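Local atomic coordinates of extracellular ligand-binding receptor (Rhodopseudomonas palustris, PDB entry 4F06), a protein that binds p-hydroxybenzoic acid and, as the solute-binding protein of an ABC transporter, probably takes part in the uptake of lignin-derived benzoate compounds. Residues D196-F201 with V225-T230; A139-I144 with K169-V174; T200-G205 with G231-E236; I249-H254 with Y341-E346. All blocks are in the same frame, centred on the assembly; numbering follows the deposited sequence.

Overall arrangement
All four contacts lie in one lobe and reach the same mixed sheet. Along the chain, contact 2 comes first. Contacts 1 and 3 then start from strand 197-201 and share Thr200 and Phe201. Contact 4 opens last. Across the sheet, contact 2 pairs strand 169-176 with 141-147, contact 1 pairs 197-201 with 226-230, and contact 4 joins 250-253 to the antiparallel strand 336-348. Centres of contacts 1 and 2 are about 9 Å apart, those of contacts 2 and 4 about 19 Å. Contact 3 joins the end of strand 197-201 to the loop after 226-230. The sheet of this lobe thus presents strand ends and loops to the bound p-hydroxybenzoic acid.

Contact 1. Residues D196-F201 with V225-T230; sequences DMIFTF and VKLMST. With PHB (p-hydroxybenzoic acid), chain B.
Val225 lays CG1 against Ile198, 3.9 Å from Ile198 CG1, where the two parallel strands begin to pair. Lys226 is held through its backbone. Its N donates to Asp196 O, and its O accepts from Ile198 N. Its side chain runs out to solvent, but its aliphatic part touches the bent end of Met197, a selenomethionine, with Lys226 CD 3.9 Å from Met197 CE. Leu227 turns to the other face, that of Ile198 and Thr200. Its CG is anti to the backbone N (chi1 -178°), which brings Leu227 CD1 to 3.7 Å from Ile198 CG2, with Thr200 CG2 close by. Helix 206-217 covers this face with Tyr215 and Phe211; it is the crossover helix of this beta-alpha-beta unit. Met228, also a selenomethionine, returns to the face packed on helix 123-136. Its CB lies 3.9 Å from Met197 SE, and the two side chains run side by side. Its CG sits 4.0 Å from Phe199 CD1. Ser229 CB meets Thr200 CG2, while its OG bonds Thr230 O in its own strand. Thr230 N reaches Thr200 O by a weak bond of 3.4 Å. Thr230 OG1, a partner of Asp232, lies at the edge of the Phe201 ring. Beyond it, Phe201 CE1 comes to 3.6 Å from C3 of p-hydroxybenzoic acid. Backbone groups thus carry the polar pairing, and mostly apolar side chains pack both faces against helices.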
loop_
_atom_site.group_PDB
_atom_site.type_symbol
_atom_site.label_atom_id
_atom_site.label_comp_id
_atom_site.label_asym_id
_atom_site.label_seq_id
_atom_site.Cartn_x
_atom_site.Cartn_y
_atom_site.Cartn_z
ATOM N N ASP A 196 -1.385 23.848 -12.950
ATOM C CA ASP A 196 -2.764 23.468 -13.291
ATOM C C ASP A 196 -3.191 22.137 -12.659
ATOM O O ASP A 196 -4.358 21.806 -12.705
ATOM C CB ASP A 196 -2.970 23.456 -14.808
ATOM C CG ASP A 196 -1.927 22.650 -15.524
ATOM O OD1 ASP A 196 -2.089 21.428 -15.605
ATOM O OD2 ASP A 196 -0.936 23.233 -16.057
HETATM N N MSE A 197 -2.237 21.383 -12.094
HETATM C CA MSE A 197 -2.529 20.117 -11.460
HETATM C C MSE A 197 -1.525 19.933 -10.321
HETATM O O MSE A 197 -0.351 20.371 -10.418
HETATM C CB MSE A 197 -2.409 18.961 -12.467
HETATM C CG MSE A 197 -2.704 17.569 -11.889
HETATM SE SE MSE A 197 -2.653 16.186 -13.217
HETATM C CE MSE A 197 -4.292 16.673 -14.149
ATOM N N ILE A 198 -1.973 19.286 -9.250
ATOM C CA ILE A 198 -1.108 18.829 -8.147
ATOM C C ILE A 198 -0.951 17.332 -8.273
ATOM O O ILE A 198 -1.928 16.636 -8.600
ATOM C CB ILE A 198 -1.832 19.114 -6.811
ATOM C CG1 ILE A 198 -1.958 20.623 -6.572
ATOM C CG2 ILE A 198 -1.098 18.475 -5.639
ATOM C CD1 ILE A 198 -3.023 20.943 -5.535
ATOM N N PHE A 199 0.264 16.850 -8.020
ATOM C CA PHE A 199 0.466 15.424 -7.764
ATOM C C PHE A 199 0.899 15.272 -6.317
ATOM O O PHE A 199 1.829 15.959 -5.887
ATOM C CB PHE A 199 1.538 14.803 -8.674
ATOM C CG PHE A 199 1.883 13.410 -8.235
ATOM C CD1 PHE A 199 0.954 12.362 -8.402
ATOM C CD2 PHE A 199 3.090 13.156 -7.606
ATOM C CE1 PHE A 199 1.234 11.078 -7.943
ATOM C CE2 PHE A 199 3.381 11.872 -7.152
ATOM C CZ PHE A 199 2.469 10.835 -7.332
ATOM N N THR A 200 0.234 14.392 -5.567
ATOM C CA THR A 200 0.555 14.222 -4.162
ATOM C C THR A 200 0.559 12.786 -3.695
ATOM O O THR A 200 -0.174 11.912 -4.185
ATOM C CB THR A 200 -0.407 15.089 -3.292
ATOM O OG1 THR A 200 0.052 15.144 -1.934
ATOM C CG2 THR A 200 -1.781 14.501 -3.293
ATOM N N PHE A 201 1.420 12.560 -2.706
ATOM C CA PHE A 201 1.386 11.391 -1.851
ATOM C C PHE A 201 1.629 11.827 -0.401
ATOM O O PHE A 201 2.566 12.615 -0.154
ATOM C CB PHE A 201 2.521 10.392 -2.185
ATOM C CG PHE A 201 2.779 9.416 -1.055
ATOM C CD1 PHE A 201 1.932 8.322 -0.798
ATOM C CD2 PHE A 201 3.864 9.639 -0.182
ATOM C CE1 PHE A 201 2.125 7.487 0.274
ATOM C CE2 PHE A 201 4.062 8.788 0.903
ATOM C CZ PHE A 201 3.205 7.717 1.141
ATOM N N VAL A 225 -7.577 23.735 -10.276
ATOM C CA VAL A 225 -6.299 23.043 -10.082
ATOM C C VAL A 225 -6.668 21.604 -9.757
ATOM O O VAL A 225 -7.189 21.322 -8.681
ATOM C CB VAL A 225 -5.488 23.648 -8.915
ATOM C CG1 VAL A 225 -4.139 22.911 -8.775
ATOM C CG2 VAL A 225 -5.236 25.134 -9.127
ATOM N N LYS A 226 -6.450 20.703 -10.715
ATOM C CA LYS A 226 -6.880 19.311 -10.594
ATOM C C LYS A 226 -5.948 18.577 -9.617
ATOM O O LYS A 226 -4.797 18.963 -9.423
ATOM C CB LYS A 226 -6.879 18.603 -11.951
ATOM C CG LYS A 226 -7.794 19.262 -12.951
ATOM C CD LYS A 226 -7.677 18.567 -14.292
ATOM C CE LYS A 226 -8.672 19.135 -15.306
ATOM N NZ LYS A 226 -8.818 18.233 -16.475
ATOM N N LEU A 227 -6.481 17.549 -8.958
ATOM C CA LEU A 227 -5.666 16.729 -8.078
ATOM C C LEU A 227 -5.490 15.342 -8.645
ATOM O O LEU A 227 -6.491 14.622 -8.915
ATOM C CB LEU A 227 -6.313 16.644 -6.708
ATOM C CG LEU A 227 -5.550 15.845 -5.638
ATOM C CD1 LEU A 227 -4.198 16.469 -5.401
ATOM C CD2 LEU A 227 -6.301 15.795 -4.302
HETATM N N MSE A 228 -4.217 14.961 -8.817
HETATM C CA MSE A 228 -3.833 13.577 -9.132
HETATM C C MSE A 228 -3.069 13.078 -7.901
HETATM O O MSE A 228 -2.188 13.763 -7.346
HETATM C CB MSE A 228 -2.925 13.516 -10.364
HETATM C CG MSE A 228 -2.350 12.111 -10.703
HETATM SE SE MSE A 228 -3.744 10.795 -11.135
HETATM C CE MSE A 228 -4.177 11.568 -12.659
ATOM N N SER A 229 -3.424 11.903 -7.457
ATOM C CA SER A 229 -2.764 11.342 -6.298
ATOM C C SER A 229 -2.511 9.879 -6.534
ATOM O O SER A 229 -3.087 9.285 -7.443
ATOM C CB SER A 229 -3.616 11.538 -5.046
ATOM O OG SER A 229 -4.823 10.822 -5.111
ATOM N N THR A 230 -1.681 9.246 -5.702
ATOM C CA THR A 230 -1.769 7.806 -5.577
ATOM C C THR A 230 -2.990 7.538 -4.674
ATOM O O THR A 230 -3.501 8.401 -3.925
ATOM C CB THR A 230 -0.489 7.207 -5.038
ATOM O OG1 THR A 230 -0.208 7.792 -3.752
ATOM C CG2 THR A 230 0.681 7.446 -5.980
HETATM C "C1'" PHB B . 5.179 3.740 3.652
HETATM O "O1'" PHB B . 5.866 3.080 2.860
HETATM O "O2'" PHB B . 5.665 4.276 4.707
HETATM C C1 PHB B . 3.738 3.959 3.312
HETATM C C2 PHB B . 3.311 3.906 1.971
HETATM C C3 PHB B . 1.998 4.157 1.651
HETATM C C4 PHB B . 1.092 4.499 2.633
HETATM C C5 PHB B . 1.494 4.565 3.951
HETATM C C6 PHB B . 2.813 4.313 4.307
HETATM O O4 PHB B . -0.193 4.803 2.362
#

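Contact 2. Residues A139-I144 with K169-V174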
loop_
_atom_site.group_PDB
_atom_site.type_symbol
_atom_site.label_atom_id
_atom_site.label_comp_id
_atom_site.label_asym_id
_atom_site.label_seq_id
_atom_site.Cartn_x
_atom_site.Cartn_y
_atom_site.Cartn_z
ATOM N N ALA A 139 -2.488 18.021 -18.487
ATOM C CA ALA A 139 -1.701 18.832 -17.556
ATOM C C ALA A 139 -0.454 19.319 -18.232
ATOM O O ALA A 139 0.155 18.594 -19.035
ATOM C CB ALA A 139 -1.319 18.027 -16.318
ATOM N N THR A 140 -0.057 20.537 -17.908
ATOM C CA THR A 140 1.204 21.013 -18.454
ATOM C C THR A 140 2.184 21.472 -17.401
ATOM O O THR A 140 3.393 21.263 -17.595
ATOM C CB THR A 140 1.000 22.159 -19.436
ATOM O OG1 THR A 140 0.240 23.164 -18.784
ATOM C CG2 THR A 140 0.209 21.682 -20.620
ATOM N N LYS A 141 1.687 22.083 -16.313
ATOM C CA LYS A 141 2.548 22.497 -15.208
ATOM C C LYS A 141 2.031 21.875 -13.904
ATOM O O LYS A 141 0.906 22.147 -13.480
ATOM C CB LYS A 141 2.549 24.019 -15.100
ATOM C CG LYS A 141 3.180 24.695 -16.321
ATOM C CD LYS A 141 3.273 26.210 -16.088
ATOM C CE LYS A 141 3.636 26.975 -17.353
ATOM N NZ LYS A 141 4.756 26.398 -18.136
ATOM N N VAL A 142 2.848 21.025 -13.285
ATOM C CA VAL A 142 2.434 20.289 -12.096
ATOM C C VAL A 142 3.209 20.751 -10.871
ATOM O O VAL A 142 4.426 21.001 -10.956
ATOM C CB VAL A 142 2.629 18.770 -12.318
ATOM C CG1 VAL A 142 2.516 17.987 -11.004
ATOM C CG2 VAL A 142 1.575 18.248 -13.303
ATOM N N ALA A 143 2.497 20.895 -9.743
ATOM C CA ALA A 143 3.128 21.063 -8.435
ATOM C C ALA A 143 3.082 19.710 -7.729
ATOM O O ALA A 143 1.995 19.110 -7.567
ATOM C CB ALA A 143 2.347 22.083 -7.594
ATOM N N ILE A 144 4.263 19.222 -7.346
ATOM C CA ILE A 144 4.361 17.992 -6.559
ATOM C C ILE A 144 4.405 18.319 -5.076
ATOM O O ILE A 144 5.191 19.176 -4.685
ATOM C CB ILE A 144 5.616 17.172 -6.956
ATOM C CG1 ILE A 144 5.571 16.750 -8.451
ATOM C CG2 ILE A 144 5.823 15.984 -6.010
ATOM C CD1 ILE A 144 6.862 16.104 -8.941
ATOM N N LYS A 169 6.011 19.866 -17.415
ATOM C CA LYS A 169 6.872 20.678 -16.564
ATOM C C LYS A 169 6.432 20.505 -15.119
ATOM O O LYS A 169 5.244 20.527 -14.805
ATOM C CB LYS A 169 6.706 22.149 -16.971
ATOM C CG LYS A 169 7.179 22.487 -18.389
ATOM C CD LYS A 169 6.904 23.949 -18.725
ATOM C CE LYS A 169 7.421 24.344 -20.103
ATOM N NZ LYS A 169 7.461 25.832 -20.255
ATOM N N VAL A 170 7.420 20.331 -14.235
ATOM C CA VAL A 170 7.190 20.342 -12.787
ATOM C C VAL A 170 7.629 21.718 -12.315
ATOM O O VAL A 170 8.834 22.042 -12.388
ATOM C CB VAL A 170 7.926 19.216 -12.085
ATOM C CG1 VAL A 170 7.793 19.355 -10.564
ATOM C CG2 VAL A 170 7.348 17.870 -12.527
ATOM N N VAL A 171 6.674 22.526 -11.833
ATOM C CA VAL A 171 6.954 23.911 -11.517
ATOM C C VAL A 171 7.216 24.129 -10.051
ATOM O O VAL A 171 7.681 25.186 -9.662
ATOM C CB VAL A 171 5.860 24.880 -12.021
ATOM C CG1 VAL A 171 5.854 24.859 -13.545
ATOM C CG2 VAL A 171 4.518 24.558 -11.387
ATOM N N GLU A 172 6.921 23.135 -9.226
ATOM C CA GLU A 172 7.108 23.239 -7.777
ATOM C C GLU A 172 7.208 21.819 -7.228
ATOM O O GLU A 172 6.510 20.915 -7.716
ATOM C CB GLU A 172 5.901 23.933 -7.138
ATOM C CG GLU A 172 6.187 24.321 -5.689
ATOM C CD GLU A 172 5.011 24.960 -5.013
ATOM O OE1 GLU A 172 3.882 24.809 -5.538
ATOM O OE2 GLU A 172 5.229 25.581 -3.940
ATOM N N ALA A 173 8.081 21.603 -6.250
ATOM C CA ALA A 173 8.163 20.302 -5.610
ATOM C C ALA A 173 8.395 20.568 -4.134
ATOM O O ALA A 173 9.448 21.138 -3.770
ATOM C CB ALA A 173 9.298 19.461 -6.193
ATOM N N VAL A 174 7.444 20.149 -3.301
ATOM C CA VAL A 174 7.461 20.429 -1.874
ATOM C C VAL A 174 7.559 19.099 -1.125
ATOM O O VAL A 174 6.750 18.199 -1.375
ATOM C CB VAL A 174 6.190 21.191 -1.453
ATOM C CG1 VAL A 174 6.177 21.453 0.038
ATOM C CG2 VAL A 174 6.087 22.498 -2.239
#
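Ile144 and Val170 form the tight end of this contact, with Ile144 CD1 3.8 Å from Val170 CG1. Ile144 CG1 lies beside its backbone N (chi1 -61°), and this carries CD1 back along the strand to the valine. Val142 points to the same face and is buried under Phe159 and Phe163 of helix 150-165. Backbones join closely here: Ile144 N bonds Glu172 O at 2.8 Å, and Ile144 O accepts from Val174 N. Strand 141-147, helix 150-165 and strand 169-176 make a beta-alpha-beta unit, as in Rossmann-like lobes of periplasmic binding proteins. Its pairing is parallel but not regular. Val142 pairs with Val170 and Ala143 with Glu172, so Val171 forms a beta bulge. The Val171 side chain crosses that of Lys141 at about a right angle, with Val171 CG1 3.7 Å from Lys141 CB. On the opposite face Glu172 OE1 rests 3.7 Å from Ala143 CB, and Ile190 of helix 184-193 touches Glu172. Glu172 OE2 has a long, weak ion pair with Arg189. The loose side faces solvent: Lys141 and Lys169 run side by side there. A bend at the last torsion of Lys141 (chi4 -46°) brings its NZ to 3.5 Å from Lys169 NZ, where the like charges would probably repel.

Contact 3. Residues T200-G205 with G231-E236. With PHB (p-hydroxybenzoic acid), chain B.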
loop_
_atom_site.group_PDB
_atom_site.type_symbol
_atom_site.label_atom_id
_atom_site.label_comp_id
_atom_site.label_asym_id
_atom_site.label_seq_id
_atom_site.Cartn_x
_atom_site.Cartn_y
_atom_site.Cartn_z
ATOM N N THR A 200 0.234 14.392 -5.567
ATOM C CA THR A 200 0.555 14.222 -4.162
ATOM C C THR A 200 0.559 12.786 -3.695
ATOM O O THR A 200 -0.174 11.912 -4.185
ATOM C CB THR A 200 -0.407 15.089 -3.292
ATOM O OG1 THR A 200 0.052 15.144 -1.934
ATOM C CG2 THR A 200 -1.781 14.501 -3.293
ATOM N N PHE A 201 1.420 12.560 -2.706
ATOM C CA PHE A 201 1.386 11.391 -1.851
ATOM C C PHE A 201 1.629 11.827 -0.401
ATOM O O PHE A 201 2.566 12.615 -0.154
ATOM C CB PHE A 201 2.521 10.392 -2.185
ATOM C CG PHE A 201 2.779 9.416 -1.055
ATOM C CD1 PHE A 201 1.932 8.322 -0.798
ATOM C CD2 PHE A 201 3.864 9.639 -0.182
ATOM C CE1 PHE A 201 2.125 7.487 0.274
ATOM C CE2 PHE A 201 4.062 8.788 0.903
ATOM C CZ PHE A 201 3.205 7.717 1.141
ATOM N N LEU A 202 0.808 11.306 0.513
ATOM C CA LEU A 202 1.106 11.296 1.944
ATOM C C LEU A 202 0.650 9.907 2.396
ATOM O O LEU A 202 -0.217 9.300 1.771
ATOM C CB LEU A 202 0.332 12.380 2.714
ATOM C CG LEU A 202 0.338 13.803 2.134
ATOM C CD1 LEU A 202 -0.785 14.010 1.128
ATOM C CD2 LEU A 202 0.199 14.795 3.265
ATOM N N PRO A 203 1.158 9.378 3.516
ATOM C CA PRO A 203 0.708 8.049 3.982
ATOM C C PRO A 203 -0.768 8.136 4.362
ATOM O O PRO A 203 -1.240 9.119 4.989
ATOM C CB PRO A 203 1.579 7.792 5.227
ATOM C CG PRO A 203 2.027 9.172 5.661
ATOM C CD PRO A 203 2.199 9.971 4.371
ATOM N N ALA A 204 -1.518 7.106 3.972
ATOM C CA ALA A 204 -2.966 7.104 4.252
ATOM C C ALA A 204 -3.204 7.193 5.744
ATOM O O ALA A 204 -2.573 6.526 6.560
ATOM C CB ALA A 204 -3.564 5.854 3.687
ATOM N N GLY A 205 -4.121 8.081 6.129
ATOM C CA GLY A 205 -4.401 8.391 7.531
ATOM C C GLY A 205 -4.653 9.866 7.687
ATOM O O GLY A 205 -5.013 10.551 6.717
ATOM N N GLY A 231 -3.438 6.299 -4.715
ATOM C CA GLY A 231 -4.663 5.918 -3.975
ATOM C C GLY A 231 -4.521 6.005 -2.467
ATOM O O GLY A 231 -5.525 6.006 -1.762
ATOM N N ASP A 232 -3.296 6.140 -1.959
ATOM C CA ASP A 232 -3.069 6.396 -0.534
ATOM C C ASP A 232 -3.864 7.589 -0.049
ATOM O O ASP A 232 -4.195 7.666 1.135
ATOM C CB ASP A 232 -1.579 6.678 -0.337
ATOM C CG ASP A 232 -0.750 5.559 -0.918
ATOM O OD1 ASP A 232 -0.590 4.522 -0.263
ATOM O OD2 ASP A 232 -0.325 5.705 -2.089
ATOM N N VAL A 233 -4.112 8.538 -0.944
ATOM C CA VAL A 233 -4.670 9.829 -0.542
ATOM C C VAL A 233 -6.198 9.814 -0.459
ATOM O O VAL A 233 -6.781 10.730 0.124
ATOM C CB VAL A 233 -4.107 10.911 -1.493
ATOM C CG1 VAL A 233 -4.662 12.294 -1.155
ATOM C CG2 VAL A 233 -2.571 10.910 -1.474
ATOM N N VAL A 234 -6.843 8.765 -1.004
ATOM C CA VAL A 234 -8.296 8.691 -1.089
ATOM C C VAL A 234 -8.795 7.313 -0.682
ATOM O O VAL A 234 -9.728 6.772 -1.242
ATOM C CB VAL A 234 -8.826 9.103 -2.463
ATOM C CG1 VAL A 234 -8.681 10.610 -2.668
ATOM C CG2 VAL A 234 -8.114 8.334 -3.570
ATOM N N THR A 235 -8.227 6.753 0.372
ATOM C CA THR A 235 -8.691 5.453 0.850
ATOM C C THR A 235 -10.165 5.484 1.206
ATOM O O THR A 235 -10.703 6.471 1.723
ATOM C CB THR A 235 -7.861 4.862 1.979
ATOM O OG1 THR A 235 -7.918 5.704 3.117
ATOM C CG2 THR A 235 -6.405 4.664 1.531
ATOM N N GLU A 236 -10.851 4.368 0.913
ATOM C CA GLU A 236 -12.301 4.331 0.963
ATOM C C GLU A 236 -12.887 4.793 2.294
ATOM O O GLU A 236 -13.895 5.506 2.286
ATOM C CB GLU A 236 -12.825 2.960 0.509
ATOM C CG GLU A 236 -12.739 2.774 -1.005
ATOM C CD GLU A 236 -11.393 2.243 -1.478
ATOM O OE1 GLU A 236 -10.391 2.123 -0.677
ATOM O OE2 GLU A 236 -11.318 1.943 -2.679
HETATM C "C1'" PHB B . 5.179 3.740 3.652
HETATM O "O1'" PHB B . 5.866 3.080 2.860
HETATM O "O2'" PHB B . 5.665 4.276 4.707
HETATM C C1 PHB B . 3.738 3.959 3.312
HETATM C C2 PHB B . 3.311 3.906 1.971
HETATM C C3 PHB B . 1.998 4.157 1.651
HETATM C C4 PHB B . 1.092 4.499 2.633
HETATM C C5 PHB B . 1.494 4.565 3.951
HETATM C C6 PHB B . 2.813 4.313 4.307
HETATM O O4 PHB B . -0.193 4.803 2.362
#
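Asp232 sets its carboxylate against the edge of the Phe201 ring, with Asp232 CG 3.7 Å from Phe201 CE1 and the two planes 88° apart. The contact joins loops that follow neighbouring parallel strands. In the Rossmann-like lobes of periplasmic binding proteins, ligands are held at such strand ends. Here both loops grip the hydroxyl of p-hydroxybenzoic acid. Ala204 N donates to ligand O4 at 3.1 Å in an almost straight line, with an angle of 176° at the hydrogen. Ligand O4 in turn donates to Asp232 OD1 at 2.7 Å. Asp232 OD1 also bonds Tyr253 OH, and OD2 bonds Thr230 OG1. Both oxygens are therefore held, which fixes the rotation of the carboxylate. Pro203 CB adds an apolar touch, 3.5 Å from C5 of the ligand ring. The Phe201 edge that meets Asp232 also faces ligand C3. A serine in place of Phe201 would probably open a gap at the edge shared by the ligand ring and the carboxylate. Further back, Val233 CG2 packs on the strand end, 3.8 Å from Thr200 O and close to Leu202 N. Val212 of helix 206-217 touches Val233 as well. Thr235 CG2 lies 3.8 Å from Ala204 CB. The alanine methyl makes the closest touch between the two segments: Ala204 CB stands 3.2 Å from Asp232 O.

Contact 4. Residues I249-H254 with Y341-E346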
loop_
_atom_site.group_PDB
_atom_site.type_symbol
_atom_site.label_atom_id
_atom_site.label_comp_id
_atom_site.label_asym_id
_atom_site.label_seq_id
_atom_site.Cartn_x
_atom_site.Cartn_y
_atom_site.Cartn_z
ATOM N N ILE A 249 -11.933 13.705 -7.711
ATOM C CA ILE A 249 -10.489 13.573 -7.460
ATOM C C ILE A 249 -10.003 12.284 -8.165
ATOM O O ILE A 249 -10.610 11.211 -8.024
ATOM C CB ILE A 249 -10.188 13.501 -5.951
ATOM C CG1 ILE A 249 -10.448 14.898 -5.328
ATOM C CG2 ILE A 249 -8.739 13.019 -5.692
ATOM C CD1 ILE A 249 -10.472 14.878 -3.795
ATOM N N LEU A 250 -8.883 12.393 -8.866
ATOM C CA LEU A 250 -8.281 11.297 -9.607
ATOM C C LEU A 250 -7.161 10.646 -8.788
ATOM O O LEU A 250 -6.373 11.345 -8.110
ATOM C CB LEU A 250 -7.679 11.798 -10.926
ATOM C CG LEU A 250 -8.703 12.417 -11.882
ATOM C CD1 LEU A 250 -8.007 13.091 -13.054
ATOM C CD2 LEU A 250 -9.701 11.362 -12.362
ATOM N N SER A 251 -7.039 9.325 -8.887
ATOM C CA SER A 251 -5.924 8.636 -8.257
ATOM C C SER A 251 -5.553 7.411 -9.038
ATOM O O SER A 251 -6.416 6.806 -9.690
ATOM C CB SER A 251 -6.277 8.266 -6.801
ATOM O OG SER A 251 -7.372 7.359 -6.740
ATOM N N THR A 252 -4.305 6.960 -8.898
ATOM C CA THR A 252 -3.890 5.682 -9.443
ATOM C C THR A 252 -3.591 4.737 -8.285
ATOM O O THR A 252 -2.946 5.106 -7.299
ATOM C CB THR A 252 -2.696 5.814 -10.398
ATOM O OG1 THR A 252 -1.688 6.577 -9.726
ATOM C CG2 THR A 252 -3.134 6.487 -11.703
ATOM N N TYR A 253 -4.030 3.498 -8.401
ATOM C CA TYR A 253 -3.801 2.551 -7.337
ATOM C C TYR A 253 -4.078 1.151 -7.814
ATOM O O TYR A 253 -4.836 0.918 -8.785
ATOM C CB TYR A 253 -4.704 2.813 -6.135
ATOM C CG TYR A 253 -4.086 2.664 -4.750
ATOM C CD1 TYR A 253 -2.757 3.090 -4.482
ATOM C CD2 TYR A 253 -4.861 2.240 -3.649
ATOM C CE1 TYR A 253 -2.229 3.081 -3.188
ATOM C CE2 TYR A 253 -4.366 2.284 -2.350
ATOM C CZ TYR A 253 -3.065 2.700 -2.124
ATOM O OH TYR A 253 -2.603 2.724 -0.818
ATOM N N HIS A 254 -3.506 0.194 -7.096
ATOM C CA HIS A 254 -3.599 -1.234 -7.405
ATOM C C HIS A 254 -4.861 -1.909 -6.846
ATOM O O HIS A 254 -5.146 -3.041 -7.200
ATOM C CB HIS A 254 -2.337 -1.934 -6.854
ATOM C CG HIS A 254 -2.223 -1.706 -5.392
ATOM N ND1 HIS A 254 -2.011 -0.451 -4.857
ATOM C CD2 HIS A 254 -2.436 -2.569 -4.338
ATOM C CE1 HIS A 254 -2.099 -0.538 -3.516
ATOM N NE2 HIS A 254 -2.340 -1.825 -3.183
ATOM N N TYR A 341 -4.739 0.925 -11.618
ATOM C CA TYR A 341 -5.957 1.462 -12.201
ATOM C C TYR A 341 -5.986 2.985 -12.005
ATOM O O TYR A 341 -5.560 3.497 -10.975
ATOM C CB TYR A 341 -7.200 0.837 -11.520
ATOM C CG TYR A 341 -7.209 -0.667 -11.537
ATOM C CD1 TYR A 341 -6.615 -1.421 -10.499
ATOM C CD2 TYR A 341 -7.842 -1.353 -12.578
ATOM C CE1 TYR A 341 -6.610 -2.792 -10.514
ATOM C CE2 TYR A 341 -7.886 -2.737 -12.557
ATOM C CZ TYR A 341 -7.281 -3.466 -11.540
ATOM O OH TYR A 341 -7.321 -4.844 -11.569
ATOM N N LEU A 342 -6.543 3.677 -12.989
ATOM C CA LEU A 342 -6.955 5.073 -12.809
ATOM C C LEU A 342 -8.351 5.049 -12.235
ATOM O O LEU A 342 -9.229 4.372 -12.801
ATOM C CB LEU A 342 -6.933 5.826 -14.147
ATOM C CG LEU A 342 -7.541 7.249 -14.038
ATOM C CD1 LEU A 342 -6.678 8.172 -13.170
ATOM C CD2 LEU A 342 -7.755 7.806 -15.438
ATOM N N ARG A 343 -8.580 5.796 -11.145
ATOM C CA ARG A 343 -9.915 5.890 -10.536
ATOM C C ARG A 343 -10.291 7.347 -10.398
ATOM O O ARG A 343 -9.440 8.246 -10.392
ATOM C CB ARG A 343 -9.938 5.266 -9.130
ATOM C CG ARG A 343 -9.300 3.860 -9.060
ATOM C CD ARG A 343 -7.820 3.880 -8.666
ATOM N NE ARG A 343 -7.606 4.599 -7.395
ATOM C CZ ARG A 343 -7.884 4.093 -6.189
ATOM N NH1 ARG A 343 -8.231 2.805 -6.015
ATOM N NH2 ARG A 343 -7.840 4.898 -5.127
ATOM N N GLU A 344 -11.588 7.561 -10.258
ATOM C CA GLU A 344 -12.143 8.878 -9.933
ATOM C C GLU A 344 -13.104 8.710 -8.764
ATOM O O GLU A 344 -13.892 7.733 -8.747
ATOM C CB GLU A 344 -12.913 9.441 -11.157
ATOM C CG GLU A 344 -13.508 10.817 -10.928
ATOM C CD GLU A 344 -14.242 11.316 -12.176
ATOM O OE1 GLU A 344 -13.950 10.830 -13.262
ATOM O OE2 GLU A 344 -15.095 12.173 -12.062
ATOM N N VAL A 345 -13.105 9.643 -7.817
ATOM C CA VAL A 345 -14.112 9.563 -6.738
ATOM C C VAL A 345 -15.479 9.848 -7.350
ATOM O O VAL A 345 -15.639 10.889 -8.022
ATOM C CB VAL A 345 -13.792 10.581 -5.619
ATOM C CG1 VAL A 345 -14.880 10.521 -4.558
ATOM C CG2 VAL A 345 -12.403 10.284 -4.973
ATOM N N GLU A 346 -16.424 8.927 -7.144
ATOM C CA GLU A 346 -17.765 9.025 -7.715
ATOM C C GLU A 346 -18.760 8.594 -6.656
ATOM O O GLU A 346 -18.423 7.905 -5.731
ATOM C CB GLU A 346 -17.935 8.058 -8.913
ATOM C CG GLU A 346 -17.082 8.423 -10.100
ATOM C CD GLU A 346 -17.394 7.576 -11.325
ATOM O OE1 GLU A 346 -18.333 6.704 -11.284
ATOM O OE2 GLU A 346 -16.696 7.814 -12.343
HETATM O O HOH W 1 -7.832 0.621 -7.955
#
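Arg343 grips Ser251 side-on, with NE 2.8 Å and NH2 3.0 Å from Ser251 OG. The hydroxyl oxygen lies near the guanidinium plane, so one acceptor takes two N-H groups. Bends at chi2 (94°) and chi3 (55°) turn the arginine over Ser251 to make this possible. Tyr253 CB then covers one guanidinium face, 3.4 Å from Arg343 CZ. The third nitrogen, NH1, donates to a water at 2.9 Å, and that water donates to Tyr253 O. Tyr253 O also accepts from Tyr341 N at 2.8 Å. A leucine in place of Arg343 would probably leave Ser251 OG without these two donors and the water without its link from Tyr253 O to the arginine. Ser251 and Arg343 also exchange backbone bonds, as do Tyr253 and Tyr341, and Val345 N donates to Ile249 O. Other hydroxyls are satisfied outside the two strands. Thr252 OG1 bonds Asn126 O, Tyr341 OH bonds Arg324 O and Asn339, and Tyr253 OH has its partner, Asp232, in the ligand pocket. On the opposite face the touches are between carbon atoms, with Leu250 CD2 3.9 Å from Glu344 CB and Thr252 CG2 4.2 Å from Leu342 CD1. Strand 250-253 runs parallel to 226-230 on one side and antiparallel to 336-348 on the other. An antiparallel strand is thus added to the parallel sheet of a Rossmann-like lobe, in this leucine-binding protein family member.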